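PDB 2R8Q: class I phosphodiesterase PDEB1, which belongs to the class I phosphodiesterase family and folds into an all-alpha catalytic domain that holds a zinc and a magnesium ion. Local coordinates for residues Y115-G119 against K120-L124; V171-V174 against H175-S178. All coordinates share one frame; numbering follows the deposited sequence.

Interaction 1: Y115-G119 against K120-L124; sequences YLYTG and KASEL
The Tyr117 ring meets Ser122 obliquely: ring atom CE2 of Tyr117 comes to 3.5 Å from CB of Ser122. One face of the ring carries CB of Leu116, 3.7 Å above the plane and offset toward the rim, and the ring of His113 packs against Tyr117 with the planes inclined at about 55°. Beside these side chains the helix ends. Ala121 N donates to Tyr115 O (3.0 Å) and Ser122 N to Leu116 O (2.9 Å), each bond in the carbonyl plane on a lone pair. Gly119 suits the bend because, without a side chain, it crowds nothing against the Tyr115 carbonyl. Lys120 follows with positive phi, and bends at chi2 (-59°) and chi4 (-55°) curl its long chain back until NZ makes a weak bond to Thr118 O at 3.4 Å. The small methyl of Ala121 fits beside CD2 of Leu116 (4.2 Å), both side chains also touching Leu249 of helix 239-254. Each backbone bond joins residue i to i+6, and the Ala121 N to Leu116 O bond of a Schellman motif is not made; the last helical turn widens to a pi-type turn and leads, through left-handed Lys120, into a short 3-10 segment.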
# COMPACT_ATOMS: atom_id res chain seq x y z
N TYR A 115 -22.16 -20.65 5.21
CA TYR A 115 -21.25 -21.78 5.01
C TYR A 115 -20.75 -22.31 6.35
O TYR A 115 -20.65 -23.52 6.55
CB TYR A 115 -20.04 -21.36 4.17
CG TYR A 115 -20.34 -21.04 2.72
CD1 TYR A 115 -19.36 -20.51 1.89
CD2 TYR A 115 -21.61 -21.28 2.17
CE1 TYR A 115 -19.61 -20.22 0.55
CE2 TYR A 115 -21.87 -20.99 0.83
CZ TYR A 115 -20.87 -20.47 0.03
OH TYR A 115 -21.12 -20.16 -1.29
N LEU A 116 -20.44 -21.39 7.26
CA LEU A 116 -19.94 -21.75 8.57
C LEU A 116 -20.97 -22.42 9.46
O LEU A 116 -20.68 -23.43 10.11
CB LEU A 116 -19.43 -20.50 9.30
CG LEU A 116 -18.14 -19.86 8.77
CD1 LEU A 116 -17.92 -18.53 9.48
CD2 LEU A 116 -16.96 -20.81 8.99
N TYR A 117 -22.18 -21.88 9.49
CA TYR A 117 -23.18 -22.43 10.38
C TYR A 117 -24.25 -23.31 9.76
O TYR A 117 -24.60 -24.35 10.33
CB TYR A 117 -23.75 -21.28 11.22
CG TYR A 117 -22.62 -20.59 11.96
CD1 TYR A 117 -22.17 -19.31 11.60
CD2 TYR A 117 -21.91 -21.27 12.96
CE1 TYR A 117 -21.05 -18.74 12.21
CE2 TYR A 117 -20.79 -20.70 13.57
CZ TYR A 117 -20.37 -19.44 13.20
OH TYR A 117 -19.24 -18.91 13.79
N THR A 118 -24.78 -22.94 8.60
CA THR A 118 -25.76 -23.79 7.96
C THR A 118 -24.99 -24.93 7.28
O THR A 118 -25.41 -26.09 7.32
CB THR A 118 -26.58 -23.02 6.89
OG1 THR A 118 -27.29 -21.95 7.53
CG2 THR A 118 -27.57 -23.94 6.20
N GLY A 119 -23.85 -24.58 6.70
CA GLY A 119 -23.01 -25.55 6.02
C GLY A 119 -22.07 -26.32 6.94
O GLY A 119 -21.34 -27.21 6.48
N LYS A 120 -22.07 -25.97 8.22
CA LYS A 120 -21.25 -26.65 9.22
C LYS A 120 -19.73 -26.50 9.07
O LYS A 120 -18.98 -27.25 9.69
CB LYS A 120 -21.60 -28.14 9.26
CG LYS A 120 -23.08 -28.44 9.48
CD LYS A 120 -23.59 -27.86 10.79
CE LYS A 120 -24.98 -28.39 11.12
NZ LYS A 120 -25.94 -28.16 10.01
N ALA A 121 -19.28 -25.55 8.26
CA ALA A 121 -17.84 -25.36 8.08
C ALA A 121 -17.17 -24.85 9.36
O ALA A 121 -15.95 -24.97 9.52
CB ALA A 121 -17.58 -24.38 6.93
N SER A 122 -17.96 -24.30 10.28
CA SER A 122 -17.41 -23.81 11.54
C SER A 122 -16.79 -24.94 12.36
O SER A 122 -16.01 -24.70 13.27
CB SER A 122 -18.51 -23.12 12.38
OG SER A 122 -19.47 -24.05 12.85
N GLU A 123 -17.15 -26.18 12.02
CA GLU A 123 -16.63 -27.35 12.72
C GLU A 123 -15.16 -27.59 12.39
O GLU A 123 -14.47 -28.35 13.09
CB GLU A 123 -17.44 -28.59 12.34
CG GLU A 123 -18.85 -28.57 12.88
CD GLU A 123 -19.69 -29.71 12.35
OE1 GLU A 123 -19.12 -30.62 11.71
OE2 GLU A 123 -20.91 -29.70 12.57
N LEU A 124 -14.67 -26.94 11.34
CA LEU A 124 -13.29 -27.09 10.92
C LEU A 124 -12.41 -25.95 11.43
O LEU A 124 -11.19 -25.97 11.23
CB LEU A 124 -13.22 -27.13 9.39
CG LEU A 124 -14.12 -28.13 8.68
CD1 LEU A 124 -14.14 -27.83 7.18
CD2 LEU A 124 -13.64 -29.54 8.94

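Interaction 2: V171-V174 against H175-S178; sequences VLEV and HHCS
Leu172 O takes the helical bond from His176 N nearly head-on, at 2.9 Å with a C=O...N angle of 164°, and the bonds from Cys177 N to Glu173 O (3.1 Å) and from Ser178 N to Val174 O (2.9 Å) continue the ladder, whereas the one from His175 N to Val171 O is long and weak. The same Leu172 oxygen also lies beneath the imidazole of His176, 3.1 Å from the ring plane and under its centre. With chi1 at -52°, His176 CG stands beside its own backbone N and the ring folds back over the preceding turn, where NE2 approaches CB of Leu172 at 3.6 Å. A flat ring with a nitrogen on two sides suits this place: ND1 bonds to Leu142 O, while NE2 meets a water at the ring edge, in plane, at 2.7 Å. That water donates to Glu173 OE2 (3.2 Å), bridging two residues three positions apart, on successive turns of the helix.

These are the first two turns of helix 171-184, which passes beside the metal centre of the phosphodiesterase domain. His176 touches the zinc ligand Asp141, a second-shell position, and the Glu173 side chain lies about 4 Å from the magnesium ion. Glu173 OE1 is held by Asn149 ND2, whose OD1 in turn accepts from Leu172 N. His175, its CG swung anti to the backbone N (chi1 -178°), reaches away from these turns and bonds through NE2 to Asp143. The compact side chains of Val174, Cys177 and Ser178 pack against Leu162 and Ser166 of the second subunit.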
# COMPACT_ATOMS: atom_id res chain seq x y z
N VAL A 171 -2.19 -6.77 -7.47
CA VAL A 171 -2.35 -5.33 -7.36
C VAL A 171 -3.46 -4.91 -6.41
O VAL A 171 -3.23 -4.22 -5.41
CB VAL A 171 -2.64 -4.70 -8.74
CG1 VAL A 171 -2.66 -3.19 -8.63
CG2 VAL A 171 -1.59 -5.16 -9.76
N LEU A 172 -4.68 -5.33 -6.73
CA LEU A 172 -5.85 -4.99 -5.93
C LEU A 172 -5.85 -5.55 -4.52
O LEU A 172 -6.10 -4.83 -3.55
CB LEU A 172 -7.12 -5.46 -6.65
CG LEU A 172 -7.59 -4.62 -7.83
CD1 LEU A 172 -8.50 -5.45 -8.72
CD2 LEU A 172 -8.31 -3.39 -7.32
N GLU A 173 -5.57 -6.85 -4.39
CA GLU A 173 -5.60 -7.49 -3.08
C GLU A 173 -4.65 -6.90 -2.03
O GLU A 173 -5.02 -6.79 -0.86
CB GLU A 173 -5.38 -9.00 -3.25
CG GLU A 173 -6.51 -9.72 -4.02
CD GLU A 173 -6.52 -9.42 -5.51
OE1 GLU A 173 -5.45 -9.06 -6.06
OE2 GLU A 173 -7.58 -9.55 -6.15
N VAL A 174 -3.45 -6.50 -2.43
CA VAL A 174 -2.54 -5.90 -1.47
C VAL A 174 -3.12 -4.55 -1.05
O VAL A 174 -3.05 -4.16 0.12
CB VAL A 174 -1.13 -5.71 -2.07
CG1 VAL A 174 -0.25 -4.90 -1.11
CG2 VAL A 174 -0.50 -7.07 -2.33
N HIS A 175 -3.72 -3.84 -2.01
CA HIS A 175 -4.35 -2.55 -1.74
C HIS A 175 -5.48 -2.72 -0.73
O HIS A 175 -5.60 -1.93 0.21
CB HIS A 175 -4.89 -1.95 -3.05
CG HIS A 175 -5.52 -0.60 -2.89
ND1 HIS A 175 -4.80 0.51 -2.50
CD2 HIS A 175 -6.79 -0.17 -3.11
CE1 HIS A 175 -5.60 1.57 -2.49
NE2 HIS A 175 -6.81 1.18 -2.85
N HIS A 176 -6.30 -3.75 -0.90
CA HIS A 176 -7.41 -3.96 0.03
C HIS A 176 -6.87 -4.20 1.45
O HIS A 176 -7.42 -3.71 2.44
CB HIS A 176 -8.28 -5.16 -0.38
CG HIS A 176 -8.76 -5.12 -1.80
ND1 HIS A 176 -9.29 -4.00 -2.39
CD2 HIS A 176 -8.85 -6.11 -2.72
CE1 HIS A 176 -9.68 -4.29 -3.62
NE2 HIS A 176 -9.43 -5.57 -3.85
N CYS A 177 -5.78 -4.97 1.54
CA CYS A 177 -5.17 -5.26 2.84
C CYS A 177 -4.66 -3.97 3.49
O CYS A 177 -4.84 -3.76 4.68
CB CYS A 177 -4.00 -6.23 2.69
SG CYS A 177 -4.48 -7.94 2.34
N SER A 178 -4.03 -3.12 2.69
CA SER A 178 -3.49 -1.86 3.19
C SER A 178 -4.59 -0.99 3.79
O SER A 178 -4.39 -0.35 4.83
CB SER A 178 -2.78 -1.11 2.07
OG SER A 178 -1.68 -1.86 1.57
O HOH W 1 -9.97 -7.50 -5.73

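Overall arrangement
From the N terminus, the chain first reaches interaction 1, where helix 102-118 ends and the connection to helix 127-139 begins. Zinc ligands then follow at His140 and Asp141, and after helices 149-154 and 158-166 the chain enters interaction 2 at the start of helix 171-184. Both contacts are local, so neither closes a long loop; they stand in series and neither nest nor cross. The centres of interaction 1 and interaction 2 are about 27 Å apart and the nearest atoms of interactions 1 and 2 about 17 Å, on opposite sides of the chain's centre. Interaction 1 joins a helix end to helices 127-139 and 239-254; interaction 2 links the metal region to helix 197-212 and the second subunit.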